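Long-range contacts in TqaL (Neurospora crassa, PDB 7EEH), which belongs to the 2OG-Fe dioxygenase family of the cupin clan and carries an Fe(III) ion in a fold centred on a large antiparallel beta-sheet: residues B[128-133]-B[272-277]; B[12-17]-B[46-51]; B[73-78]-B[165-170]; B[27-32]-B[142-147]. The protein carries 1 engineered substitution. One frame throughout, in Å; residues are numbered along the deposited sequence.

From the N terminus, helix 12-31 opens two contacts. Its start meets 46-51 in contact 2, closing a loop over strand 33-36 before the others end; its C-terminal end waits for 142-147, so contact 4 crosses contact 2. Strand 74-84 then opens contact 3 and helix 128-141 opens contact 1. The chain closes contact 4 directly after that helix, contact 3 on strand 158-170 and contact 1 on strand 267-277, so contacts 1, 3 and 4 cross one another. Contacts 1 and 3 share the large sheet, where L272 packs on N165 and I273 on L166. Contacts 1 and 2 touch through T128 and T51, and contact 1 carries this helical layer onto the sheet.

Contact 1: B[128-133]-B[272-277]; sequences TAFQAL and LIFFTR
Helix 128-141 lies against the large antiparallel sheet of a cupin-type fold, and four buried apolar side chains make its contact with strand 267-277. The axes of the two short segments come no closer than 11.6 Å and cross at -35°, so side chains alone bridge the gap. L133 shows how. Its CB sits 4.0 Å from CZ at the tip of F274. CG then lies anti to the carbonyl carbon, with chi1 drawn out to -85°, and CD1 reaches the L272 methyl CD1 at 3.8 Å, the two leucines crossing obliquely. The same side chain also touches T194 of the sheet and M41 and L45 of helix 38-48, which places it where three elements of the fold meet.

One turn earlier, F130 holds its CG anti to the backbone N (chi1 169°). This extends the ring alongside F274, and the two side chains, one from the helix and one from the strand, overlap side by side with F130 CE1 4.1 Å from F274 CE2. Alternation along the strand turns L272 and F274 to the helix, while F275 faces the other way and touches D186 of the iron site. The F274 side chain itself is about 11 Å from the Fe(III) ion, consistent with a packing layer on the side of the strand away from F275 and D186. L163 of strand 158-170 touches both phenylalanines. L272 CD1, already on L133, also meets the F130 ring at its edge, near the ring plane, 4.1 Å from F130 CD1.

Contact 2: B[12-17]-B[46-51]; sequences PSYYTA and LGLGAT
With CG anti to the backbone N (chi1 176°), Y14 lays its ring alongside the last turn of helix 38-48, while L48, CG anti to its carbonyl carbon (chi1 -65°), sends a methyl back to meet it. The two side chains cross at about a right angle, L48 CD2 resting 4.0 Å from Y14 CE1. Beneath them the backbones almost touch, the CA atoms of Y14 and G47 being 4.6 Å apart. G47 has no side chain to hold the helices apart, so its CA packs 4.0 Å from A17 CB, and its O receives a CA-H...O contact from Y14 CA at 3.4 Å. That same carbonyl oxygen lies in the plane of the Y14 ring, at its edge. G49, with phi 128°, ends the helix in a Schellman motif. The phenol OH of Y14 is bonded to the backbone N of L309, the C-terminal residue. Around this helix-helix contact, P12, Y15 and T16 pack against a second subunit, T51 OG1 accepts from D54 N and so N-caps helix 52-58, and helix 128-141 covers L48 and A50 through A132 and A129.

Contact 3: B[73-78]-B[165-170]; sequences FRRSRN and NLRTVT
Two arginines of strand 74-84 lie flat over aliphatic groups of strand 158-170, one on each face of this antiparallel pair in the large sheet of the cupin-type fold. R74 starts in the crowded position between backbone N and carbonyl carbon (chi1 68°) and bends at chi3, which brings its guanidinium over L166 CD1, the methyl standing 3.8 Å above the centre of the plane; the side chains cross at about a right angle. S76 CB adds to this face beside the same methyl. On the other face R75, bent at chi2, covers V169, CZ lying 3.8 Å from V169 CG2 with the chains crossing obliquely. R77 turns its tip away, to the backbone oxygens of N64, F117 and E119.

Between the two faces the backbones run in strict register. R75 and R167 form a hydrogen-bonded pair, R167 N to R75 O at 2.8 Å and R75 N to R167 O at 2.9 Å, and R77 pairs likewise with N165. At the corner V169 N still reaches F73 O at 2.9 Å, but from 45° above the carbonyl plane.

R75 NH1 and R167 NH1 stand 4.9 Å apart, like charges on one face. The salt bridge of R167 with D270, on neighbouring strand 267-277, probably offsets this repulsion, while R75 spends one flat face on a methyl.

Contact 4: B[27-32]-B[142-147]; sequences KYITNR and HGVQTT
V144, R32 and I29 carry this surface contact at the edge of the cupin-type fold, in which the C-terminal end of helix 12-31 is fastened to the loop that follows helix 128-141. V144 has the most surface covered: its CG2, anti to the carbonyl carbon, meets I29 CG1 at 3.9 Å, and CG1 is almost as near, so the isoleucine methylene rests across both branches. R32 does the polar work. It is the first residue to leave the helix, with positive phi (68°), and its chain, bent at chi2 and chi3, curls back so that NH1 gives a nearly straight bond to I29 O, 2.8 Å away, in the last turn. NH2 points across to the loop and binds Q145 O at 2.9 Å. Both oxygens lie in the guanidinium plane and offer a lone pair, which fixes the rotation of the group. T146 CG2 packs beside NH2 at 3.7 Å. E250 takes NE in a salt bridge and also binds T147 N, giving the arginine and the loop a common partner. A water completes the link, accepting from R32 NH1 at 3.0 Å and donating to Q145 O at 2.7 Å.

Contact 1: B[128-133]-B[272-277]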
loop_
_atom_site.group_PDB
_atom_site.type_symbol
_atom_site.label_atom_id
_atom_site.label_comp_id
_atom_site.label_asym_id
_atom_site.label_seq_id
_atom_site.Cartn_x
_atom_site.Cartn_y
_atom_site.Cartn_z
ATOM N N THR B 128 3.225 24.738 -4.560
ATOM C CA THR B 128 3.670 23.361 -4.799
ATOM C C THR B 128 2.522 22.397 -5.087
ATOM O O THR B 128 2.765 21.323 -5.656
ATOM C CB THR B 128 4.470 22.829 -3.606
ATOM O OG1 THR B 128 3.622 22.794 -2.445
ATOM C CG2 THR B 128 5.675 23.712 -3.340
ATOM N N ALA B 129 1.299 22.721 -4.670
ATOM C CA ALA B 129 0.151 21.899 -5.042
ATOM C C ALA B 129 -0.219 22.121 -6.499
ATOM O O ALA B 129 -0.469 21.156 -7.233
ATOM C CB ALA B 129 -1.052 22.187 -4.136
ATOM N N PHE B 130 -0.242 23.378 -6.945
ATOM C CA PHE B 130 -0.409 23.629 -8.376
ATOM C C PHE B 130 0.668 22.920 -9.188
ATOM O O PHE B 130 0.372 22.314 -10.228
ATOM C CB PHE B 130 -0.377 25.129 -8.680
ATOM C CG PHE B 130 -0.272 25.438 -10.160
ATOM C CD1 PHE B 130 -1.401 25.419 -10.966
ATOM C CD2 PHE B 130 0.954 25.724 -10.742
ATOM C CE1 PHE B 130 -1.308 25.688 -12.326
ATOM C CE2 PHE B 130 1.052 25.998 -12.099
ATOM C CZ PHE B 130 -0.078 25.980 -12.893
ATOM N N GLN B 131 1.931 23.003 -8.741
ATOM C CA GLN B 131 3.007 22.323 -9.457
ATOM C C GLN B 131 2.775 20.816 -9.478
ATOM O O GLN B 131 3.001 20.164 -10.498
ATOM C CB GLN B 131 4.366 22.647 -8.832
ATOM C CG GLN B 131 4.729 24.144 -8.902
ATOM C CD GLN B 131 6.122 24.455 -8.370
ATOM O OE1 GLN B 131 6.703 23.671 -7.625
ATOM N NE2 GLN B 131 6.663 25.605 -8.764
ATOM N N ALA B 132 2.320 20.251 -8.363
ATOM C CA ALA B 132 2.012 18.825 -8.341
ATOM C C ALA B 132 0.914 18.488 -9.339
ATOM O O ALA B 132 0.950 17.427 -9.972
ATOM C CB ALA B 132 1.608 18.394 -6.934
ATOM N N LEU B 133 -0.049 19.398 -9.526
ATOM C CA LEU B 133 -1.091 19.164 -10.523
ATOM C C LEU B 133 -0.509 19.073 -11.926
ATOM O O LEU B 133 -0.927 18.224 -12.716
ATOM C CB LEU B 133 -2.161 20.255 -10.465
ATOM C CG LEU B 133 -3.278 20.046 -9.437
ATOM C CD1 LEU B 133 -4.136 21.303 -9.298
ATOM C CD2 LEU B 133 -4.145 18.819 -9.789
ATOM N N LEU B 272 -9.230 25.389 -12.122
ATOM C CA LEU B 272 -8.034 25.400 -12.953
ATOM C C LEU B 272 -8.360 24.600 -14.209
ATOM O O LEU B 272 -8.852 23.475 -14.107
ATOM C CB LEU B 272 -6.837 24.798 -12.213
ATOM C CG LEU B 272 -6.367 25.563 -10.969
ATOM C CD1 LEU B 272 -5.346 24.748 -10.198
ATOM C CD2 LEU B 272 -5.799 26.936 -11.368
ATOM N N ILE B 273 -8.115 25.183 -15.382
ATOM C CA ILE B 273 -8.421 24.537 -16.657
ATOM C C ILE B 273 -7.120 24.425 -17.444
ATOM O O ILE B 273 -6.524 25.444 -17.819
ATOM C CB ILE B 273 -9.490 25.297 -17.451
ATOM C CG1 ILE B 273 -10.761 25.447 -16.613
ATOM C CG2 ILE B 273 -9.790 24.573 -18.761
ATOM C CD1 ILE B 273 -11.755 26.405 -17.184
ATOM N N PHE B 274 -6.672 23.187 -17.678
ATOM C CA PHE B 274 -5.422 22.891 -18.373
ATOM C C PHE B 274 -5.756 22.422 -19.781
ATOM O O PHE B 274 -6.385 21.371 -19.938
ATOM C CB PHE B 274 -4.611 21.789 -17.668
ATOM C CG PHE B 274 -4.327 22.035 -16.190
ATOM C CD1 PHE B 274 -5.320 21.897 -15.242
ATOM C CD2 PHE B 274 -3.037 22.325 -15.762
ATOM C CE1 PHE B 274 -5.062 22.093 -13.890
ATOM C CE2 PHE B 274 -2.755 22.517 -14.410
ATOM C CZ PHE B 274 -3.778 22.403 -13.471
ATOM N N PHE B 275 -5.328 23.177 -20.800
ATOM C CA PHE B 275 -5.494 22.781 -22.205
ATOM C C PHE B 275 -4.126 22.389 -22.746
ATOM O O PHE B 275 -3.286 23.268 -22.969
ATOM C CB PHE B 275 -6.054 23.912 -23.062
ATOM C CG PHE B 275 -7.418 24.418 -22.668
ATOM C CD1 PHE B 275 -8.558 23.687 -22.945
ATOM C CD2 PHE B 275 -7.564 25.687 -22.108
ATOM C CE1 PHE B 275 -9.822 24.191 -22.639
ATOM C CE2 PHE B 275 -8.824 26.193 -21.798
ATOM C CZ PHE B 275 -9.950 25.445 -22.066
ATOM N N THR B 276 -3.902 21.090 -22.998
ATOM C CA THR B 276 -2.582 20.602 -23.391
ATOM C C THR B 276 -2.610 19.993 -24.791
ATOM O O THR B 276 -3.430 19.112 -25.074
ATOM C CB THR B 276 -2.054 19.582 -22.367
ATOM O OG1 THR B 276 -1.886 20.237 -21.101
ATOM C CG2 THR B 276 -0.701 19.024 -22.819
ATOM N N ARG B 277 -1.689 20.437 -25.655
ATOM C CA ARG B 277 -1.630 19.930 -27.026
ATOM C C ARG B 277 -0.194 19.922 -27.531
ATOM O O ARG B 277 0.685 20.590 -26.978
ATOM C CB ARG B 277 -2.500 20.758 -27.971
ATOM C CG ARG B 277 -2.086 22.249 -28.057
ATOM C CD ARG B 277 -2.718 22.923 -29.276
ATOM N NE ARG B 277 -2.506 24.376 -29.301
ATOM C CZ ARG B 277 -1.342 24.961 -29.583
ATOM N NH1 ARG B 277 -0.269 24.230 -29.874
ATOM N NH2 ARG B 277 -1.244 26.282 -29.591
#

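Contact 2: B[12-17]-B[46-51]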
loop_
_atom_site.group_PDB
_atom_site.type_symbol
_atom_site.label_atom_id
_atom_site.label_comp_id
_atom_site.label_asym_id
_atom_site.label_seq_id
_atom_site.Cartn_x
_atom_site.Cartn_y
_atom_site.Cartn_z
ATOM N N PRO B 12 9.490 6.904 0.251
ATOM C CA PRO B 12 8.607 5.842 -0.274
ATOM C C PRO B 12 7.252 6.352 -0.730
ATOM O O PRO B 12 6.694 5.816 -1.691
ATOM C CB PRO B 12 8.473 4.874 0.913
ATOM C CG PRO B 12 9.682 5.162 1.773
ATOM C CD PRO B 12 9.942 6.619 1.629
ATOM N N SER B 13 6.703 7.377 -0.071
ATOM C CA SER B 13 5.382 7.873 -0.433
ATOM C C SER B 13 5.372 8.554 -1.793
ATOM O O SER B 13 4.317 8.659 -2.417
ATOM C CB SER B 13 4.882 8.842 0.639
ATOM O OG SER B 13 5.595 10.055 0.562
ATOM N N TYR B 14 6.523 9.028 -2.264
ATOM C CA TYR B 14 6.619 9.519 -3.632
ATOM C C TYR B 14 6.337 8.396 -4.635
ATOM O O TYR B 14 5.508 8.540 -5.542
ATOM C CB TYR B 14 8.013 10.124 -3.834
ATOM C CG TYR B 14 8.316 10.592 -5.233
ATOM C CD1 TYR B 14 7.594 11.624 -5.805
ATOM C CD2 TYR B 14 9.354 10.022 -5.967
ATOM C CE1 TYR B 14 7.881 12.072 -7.097
ATOM C CE2 TYR B 14 9.653 10.462 -7.258
ATOM C CZ TYR B 14 8.903 11.494 -7.810
ATOM O OH TYR B 14 9.173 11.939 -9.076
ATOM N N TYR B 15 6.989 7.250 -4.462
ATOM C CA TYR B 15 6.795 6.143 -5.406
ATOM C C TYR B 15 5.426 5.479 -5.253
ATOM O O TYR B 15 4.839 5.029 -6.243
ATOM C CB TYR B 15 7.946 5.156 -5.233
ATOM C CG TYR B 15 9.230 5.846 -5.593
ATOM C CD1 TYR B 15 9.563 6.059 -6.930
ATOM C CD2 TYR B 15 10.078 6.356 -4.610
ATOM C CE1 TYR B 15 10.735 6.735 -7.286
ATOM C CE2 TYR B 15 11.263 7.026 -4.954
ATOM C CZ TYR B 15 11.580 7.214 -6.299
ATOM O OH TYR B 15 12.733 7.884 -6.673
ATOM N N THR B 16 4.892 5.425 -4.039
ATOM C CA THR B 16 3.527 4.949 -3.850
ATOM C C THR B 16 2.537 5.815 -4.616
ATOM O O THR B 16 1.604 5.308 -5.245
ATOM C CB THR B 16 3.192 4.952 -2.363
ATOM O OG1 THR B 16 4.108 4.095 -1.675
ATOM C CG2 THR B 16 1.772 4.475 -2.123
ATOM N N ALA B 17 2.732 7.125 -4.580
ATOM C CA ALA B 17 1.869 8.014 -5.342
ATOM C C ALA B 17 1.991 7.746 -6.829
ATOM O O ALA B 17 0.985 7.663 -7.540
ATOM C CB ALA B 17 2.226 9.460 -5.039
ATOM N N LEU B 46 0.239 15.331 -2.301
ATOM C CA LEU B 46 1.192 15.293 -1.190
ATOM C C LEU B 46 2.391 14.421 -1.537
ATOM O O LEU B 46 3.547 14.818 -1.344
ATOM C CB LEU B 46 0.505 14.768 0.072
ATOM C CG LEU B 46 -0.513 15.711 0.721
ATOM C CD1 LEU B 46 -1.266 15.018 1.843
ATOM C CD2 LEU B 46 0.198 16.933 1.254
ATOM N N GLY B 47 2.129 13.220 -2.065
ATOM C CA GLY B 47 3.214 12.328 -2.424
ATOM C C GLY B 47 4.144 12.928 -3.447
ATOM O O GLY B 47 5.339 12.633 -3.447
ATOM N N LEU B 48 3.617 13.787 -4.324
ATOM C CA LEU B 48 4.415 14.439 -5.350
ATOM C C LEU B 48 5.201 15.622 -4.817
ATOM O O LEU B 48 6.109 16.098 -5.508
ATOM C CB LEU B 48 3.533 14.946 -6.497
ATOM C CG LEU B 48 2.857 13.850 -7.265
ATOM C CD1 LEU B 48 2.079 14.389 -8.506
ATOM C CD2 LEU B 48 4.034 12.935 -7.554
ATOM N N GLY B 49 4.859 16.130 -3.638
ATOM C CA GLY B 49 5.574 17.276 -3.119
ATOM C C GLY B 49 4.732 18.461 -2.685
ATOM O O GLY B 49 5.293 19.457 -2.223
ATOM N N ALA B 50 3.409 18.388 -2.815
ATOM C CA ALA B 50 2.557 19.487 -2.361
ATOM C C ALA B 50 2.638 19.633 -0.846
ATOM O O ALA B 50 2.597 18.640 -0.119
ATOM C CB ALA B 50 1.098 19.243 -2.759
ATOM N N THR B 51 2.719 20.876 -0.359
ATOM C CA THR B 51 2.655 21.097 1.076
ATOM C C THR B 51 1.219 21.384 1.486
ATOM O O THR B 51 0.411 21.881 0.694
ATOM C CB THR B 51 3.574 22.245 1.520
ATOM O OG1 THR B 51 3.058 23.501 1.047
ATOM C CG2 THR B 51 4.975 22.036 0.976
#

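Contact 3: B[73-78]-B[165-170]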
loop_
_atom_site.group_PDB
_atom_site.type_symbol
_atom_site.label_atom_id
_atom_site.label_comp_id
_atom_site.label_asym_id
_atom_site.label_seq_id
_atom_site.Cartn_x
_atom_site.Cartn_y
_atom_site.Cartn_z
ATOM N N PHE B 73 -19.010 38.486 -16.063
ATOM C CA PHE B 73 -19.350 37.165 -15.549
ATOM C C PHE B 73 -18.136 36.259 -15.390
ATOM O O PHE B 73 -18.303 35.086 -15.047
ATOM C CB PHE B 73 -20.394 36.489 -16.457
ATOM C CG PHE B 73 -21.538 37.392 -16.858
ATOM C CD1 PHE B 73 -22.385 37.932 -15.900
ATOM C CD2 PHE B 73 -21.756 37.711 -18.191
ATOM C CE1 PHE B 73 -23.430 38.768 -16.264
ATOM C CE2 PHE B 73 -22.797 38.547 -18.563
ATOM C CZ PHE B 73 -23.636 39.077 -17.594
ATOM N N ARG B 74 -16.921 36.758 -15.627
ATOM C CA ARG B 74 -15.736 35.929 -15.437
ATOM C C ARG B 74 -14.535 36.757 -14.987
ATOM O O ARG B 74 -14.298 37.866 -15.475
ATOM C CB ARG B 74 -15.391 35.149 -16.711
ATOM C CG ARG B 74 -14.910 35.993 -17.868
ATOM C CD ARG B 74 -14.527 35.125 -19.040
ATOM N NE ARG B 74 -13.085 34.920 -19.100
ATOM C CZ ARG B 74 -12.513 33.769 -19.443
ATOM N NH1 ARG B 74 -13.269 32.717 -19.750
ATOM N NH2 ARG B 74 -11.188 33.670 -19.469
ATOM N N ARG B 75 -13.787 36.198 -14.046
ATOM C CA ARG B 75 -12.487 36.708 -13.637
ATOM C C ARG B 75 -11.462 35.612 -13.893
ATOM O O ARG B 75 -11.751 34.430 -13.695
ATOM C CB ARG B 75 -12.494 37.122 -12.160
ATOM C CG ARG B 75 -13.372 38.351 -11.866
ATOM C CD ARG B 75 -14.263 38.150 -10.656
ATOM N NE ARG B 75 -15.366 39.113 -10.610
ATOM C CZ ARG B 75 -16.210 39.225 -9.586
ATOM N NH1 ARG B 75 -16.080 38.435 -8.521
ATOM N NH2 ARG B 75 -17.189 40.121 -9.626
ATOM N N SER B 76 -10.273 35.992 -14.345
ATOM C CA SER B 76 -9.370 34.963 -14.842
ATOM C C SER B 76 -7.937 35.467 -14.860
ATOM O O SER B 76 -7.677 36.676 -14.858
ATOM C CB SER B 76 -9.789 34.514 -16.239
ATOM O OG SER B 76 -9.053 35.211 -17.225
ATOM N N ARG B 77 -7.011 34.504 -14.829
ATOM C CA ARG B 77 -5.612 34.676 -15.203
ATOM C C ARG B 77 -5.205 33.462 -16.024
ATOM O O ARG B 77 -5.770 32.381 -15.858
ATOM C CB ARG B 77 -4.673 34.807 -13.992
ATOM C CG ARG B 77 -4.913 36.069 -13.160
ATOM C CD ARG B 77 -3.858 36.328 -12.101
ATOM N NE ARG B 77 -4.118 37.635 -11.484
ATOM C CZ ARG B 77 -3.654 38.789 -11.969
ATOM N NH1 ARG B 77 -2.882 38.804 -13.051
ATOM N NH2 ARG B 77 -3.961 39.934 -11.372
ATOM N N ASN B 78 -4.233 33.630 -16.915
ATOM C CA ASN B 78 -3.765 32.481 -17.677
ATOM C C ASN B 78 -2.259 32.537 -17.872
ATOM O O ASN B 78 -1.616 33.577 -17.699
ATOM C CB ASN B 78 -4.459 32.368 -19.032
ATOM C CG ASN B 78 -4.067 33.478 -19.968
ATOM O OD1 ASN B 78 -3.134 33.335 -20.751
ATOM N ND2 ASN B 78 -4.771 34.598 -19.886
ATOM N N ASN B 165 -6.823 29.971 -14.711
ATOM C CA ASN B 165 -7.428 29.977 -13.384
ATOM C C ASN B 165 -8.645 30.893 -13.497
ATOM O O ASN B 165 -8.501 32.080 -13.798
ATOM C CB ASN B 165 -6.415 30.463 -12.353
ATOM C CG ASN B 165 -6.935 30.414 -10.938
ATOM O OD1 ASN B 165 -8.074 30.005 -10.672
ATOM N ND2 ASN B 165 -6.090 30.806 -10.014
ATOM N N LEU B 166 -9.842 30.335 -13.325
ATOM C CA LEU B 166 -11.067 30.985 -13.783
ATOM C C LEU B 166 -12.127 30.966 -12.691
ATOM O O LEU B 166 -12.474 29.899 -12.172
ATOM C CB LEU B 166 -11.605 30.289 -15.058
ATOM C CG LEU B 166 -13.030 30.625 -15.511
ATOM C CD1 LEU B 166 -13.121 32.073 -15.929
ATOM C CD2 LEU B 166 -13.482 29.733 -16.644
ATOM N N ARG B 167 -12.653 32.143 -12.355
ATOM C CA ARG B 167 -13.816 32.258 -11.483
ATOM C C ARG B 167 -14.986 32.749 -12.325
ATOM O O ARG B 167 -14.930 33.850 -12.887
ATOM C CB ARG B 167 -13.543 33.211 -10.314
ATOM C CG ARG B 167 -14.807 33.735 -9.639
ATOM C CD ARG B 167 -14.494 34.468 -8.341
ATOM N NE ARG B 167 -13.864 33.594 -7.353
ATOM C CZ ARG B 167 -13.320 34.016 -6.218
ATOM N NH1 ARG B 167 -13.339 35.315 -5.907
ATOM N NH2 ARG B 167 -12.753 33.143 -5.392
ATOM N N THR B 168 -16.023 31.925 -12.449
ATOM C CA THR B 168 -17.239 32.367 -13.121
ATOM C C THR B 168 -18.183 32.977 -12.092
ATOM O O THR B 168 -18.132 32.639 -10.913
ATOM C CB THR B 168 -17.930 31.216 -13.858
ATOM O OG1 THR B 168 -18.364 30.227 -12.918
ATOM C CG2 THR B 168 -16.979 30.585 -14.879
ATOM N N VAL B 169 -19.033 33.897 -12.545
ATOM C CA VAL B 169 -19.931 34.648 -11.667
ATOM C C VAL B 169 -21.329 34.624 -12.273
ATOM O O VAL B 169 -21.510 35.008 -13.433
ATOM C CB VAL B 169 -19.459 36.099 -11.465
ATOM C CG1 VAL B 169 -20.360 36.819 -10.476
ATOM C CG2 VAL B 169 -18.014 36.137 -10.996
ATOM N N THR B 170 -22.307 34.167 -11.496
ATOM C CA THR B 170 -23.707 34.105 -11.907
ATOM C C THR B 170 -24.487 35.079 -11.038
ATOM O O THR B 170 -24.495 34.944 -9.809
ATOM C CB THR B 170 -24.283 32.692 -11.753
ATOM O OG1 THR B 170 -23.501 31.756 -12.508
ATOM C CG2 THR B 170 -25.736 32.642 -12.233
#

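Contact 4: B[27-32]-B[142-147]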
loop_
_atom_site.group_PDB
_atom_site.type_symbol
_atom_site.label_atom_id
_atom_site.label_comp_id
_atom_site.label_asym_id
_atom_site.label_seq_id
_atom_site.Cartn_x
_atom_site.Cartn_y
_atom_site.Cartn_z
ATOM N N LYS B 27 -6.403 3.352 -16.608
ATOM C CA LYS B 27 -7.844 3.565 -16.729
ATOM C C LYS B 27 -8.151 4.650 -17.753
ATOM O O LYS B 27 -9.143 4.563 -18.481
ATOM C CB LYS B 27 -8.420 3.927 -15.359
ATOM C CG LYS B 27 -9.935 3.984 -15.286
ATOM C CD LYS B 27 -10.435 4.096 -13.831
ATOM C CE LYS B 27 -10.344 5.523 -13.289
ATOM N NZ LYS B 27 -10.681 5.605 -11.823
ATOM N N TYR B 28 -7.301 5.674 -17.824
ATOM C CA TYR B 28 -7.441 6.711 -18.842
ATOM C C TYR B 28 -7.252 6.141 -20.245
ATOM O O TYR B 28 -8.012 6.463 -21.159
ATOM C CB TYR B 28 -6.419 7.809 -18.576
ATOM C CG TYR B 28 -6.524 9.070 -19.402
ATOM C CD1 TYR B 28 -7.696 9.823 -19.427
ATOM C CD2 TYR B 28 -5.420 9.552 -20.082
ATOM C CE1 TYR B 28 -7.766 11.006 -20.149
ATOM C CE2 TYR B 28 -5.482 10.734 -20.810
ATOM C CZ TYR B 28 -6.652 11.451 -20.840
ATOM O OH TYR B 28 -6.689 12.636 -21.554
ATOM N N ILE B 29 -6.226 5.306 -20.437
ATOM C CA ILE B 29 -6.029 4.664 -21.737
ATOM C C ILE B 29 -7.263 3.861 -22.124
ATOM O O ILE B 29 -7.728 3.915 -23.267
ATOM C CB ILE B 29 -4.769 3.781 -21.715
ATOM C CG1 ILE B 29 -3.527 4.655 -21.632
ATOM C CG2 ILE B 29 -4.707 2.877 -22.980
ATOM C CD1 ILE B 29 -2.291 3.911 -21.175
ATOM N N THR B 30 -7.839 3.140 -21.165
ATOM C CA THR B 30 -8.992 2.287 -21.455
ATOM C C THR B 30 -10.240 3.110 -21.724
ATOM O O THR B 30 -10.961 2.858 -22.693
ATOM C CB THR B 30 -9.234 1.318 -20.294
ATOM O OG1 THR B 30 -8.132 0.417 -20.224
ATOM C CG2 THR B 30 -10.500 0.518 -20.526
ATOM N N ASN B 31 -10.506 4.116 -20.890
ATOM C CA ASN B 31 -11.783 4.803 -20.944
ATOM C C ASN B 31 -11.743 6.131 -21.690
ATOM O O ASN B 31 -12.811 6.665 -22.005
ATOM C CB ASN B 31 -12.312 5.040 -19.530
ATOM C CG ASN B 31 -12.644 3.754 -18.821
ATOM O OD1 ASN B 31 -13.068 2.776 -19.447
ATOM N ND2 ASN B 31 -12.454 3.739 -17.510
ATOM N N ARG B 32 -10.560 6.680 -21.965
ATOM C CA ARG B 32 -10.347 7.957 -22.652
ATOM C C ARG B 32 -10.797 9.164 -21.831
ATOM O O ARG B 32 -10.827 10.301 -22.359
ATOM C CB ARG B 32 -11.013 7.981 -24.034
ATOM C CG ARG B 32 -10.903 6.655 -24.806
ATOM C CD ARG B 32 -9.486 6.114 -24.827
ATOM N NE ARG B 32 -8.647 6.859 -25.750
ATOM C CZ ARG B 32 -7.341 6.687 -25.882
ATOM N NH1 ARG B 32 -6.698 5.784 -25.143
ATOM N NH2 ARG B 32 -6.679 7.416 -26.761
ATOM N N HIS B 142 1.708 11.374 -20.734
ATOM C CA HIS B 142 2.941 10.896 -21.351
ATOM C C HIS B 142 2.772 9.486 -21.893
ATOM O O HIS B 142 2.387 8.574 -21.160
ATOM C CB HIS B 142 4.065 10.930 -20.311
ATOM C CG HIS B 142 5.403 10.513 -20.837
ATOM N ND1 HIS B 142 6.320 9.824 -20.070
ATOM C CD2 HIS B 142 5.986 10.702 -22.044
ATOM C CE1 HIS B 142 7.406 9.598 -20.786
ATOM N NE2 HIS B 142 7.229 10.119 -21.988
ATOM N N GLY B 143 3.066 9.311 -23.178
ATOM C CA GLY B 143 3.023 8.010 -23.815
ATOM C C GLY B 143 1.655 7.518 -24.230
ATOM O O GLY B 143 1.566 6.446 -24.835
ATOM N N VAL B 144 0.582 8.248 -23.937
ATOM C CA VAL B 144 -0.755 7.776 -24.277
ATOM C C VAL B 144 -1.040 8.078 -25.740
ATOM O O VAL B 144 -1.099 9.243 -26.143
ATOM C CB VAL B 144 -1.820 8.406 -23.371
ATOM C CG1 VAL B 144 -3.203 7.970 -23.838
ATOM C CG2 VAL B 144 -1.598 8.000 -21.926
ATOM N N GLN B 145 -1.229 7.026 -26.539
ATOM C CA GLN B 145 -1.523 7.202 -27.962
ATOM C C GLN B 145 -2.951 7.698 -28.158
ATOM O O GLN B 145 -3.902 7.128 -27.607
ATOM C CB GLN B 145 -1.318 5.878 -28.708
ATOM C CG GLN B 145 0.141 5.435 -28.788
ATOM C CD GLN B 145 0.376 4.371 -29.859
ATOM O OE1 GLN B 145 -0.563 3.733 -30.337
ATOM N NE2 GLN B 145 1.633 4.187 -30.244
ATOM N N THR B 146 -3.105 8.765 -28.946
ATOM C CA THR B 146 -4.409 9.365 -29.211
ATOM C C THR B 146 -4.541 9.667 -30.701
ATOM O O THR B 146 -3.585 9.543 -31.468
ATOM C CB THR B 146 -4.616 10.670 -28.426
ATOM O OG1 THR B 146 -3.575 11.583 -28.772
ATOM C CG2 THR B 146 -4.600 10.427 -26.932
ATOM N N THR B 147 -5.738 10.113 -31.087
ATOM C CA THR B 147 -5.986 10.634 -32.428
ATOM C C THR B 147 -5.147 11.882 -32.697
ATOM O O THR B 147 -5.126 12.814 -31.892
ATOM C CB THR B 147 -7.467 10.973 -32.580
ATOM O OG1 THR B 147 -8.249 9.836 -32.210
ATOM C CG2 THR B 147 -7.792 11.369 -34.021
HETATM O O HOH W 1 -3.943 4.955 -25.976
#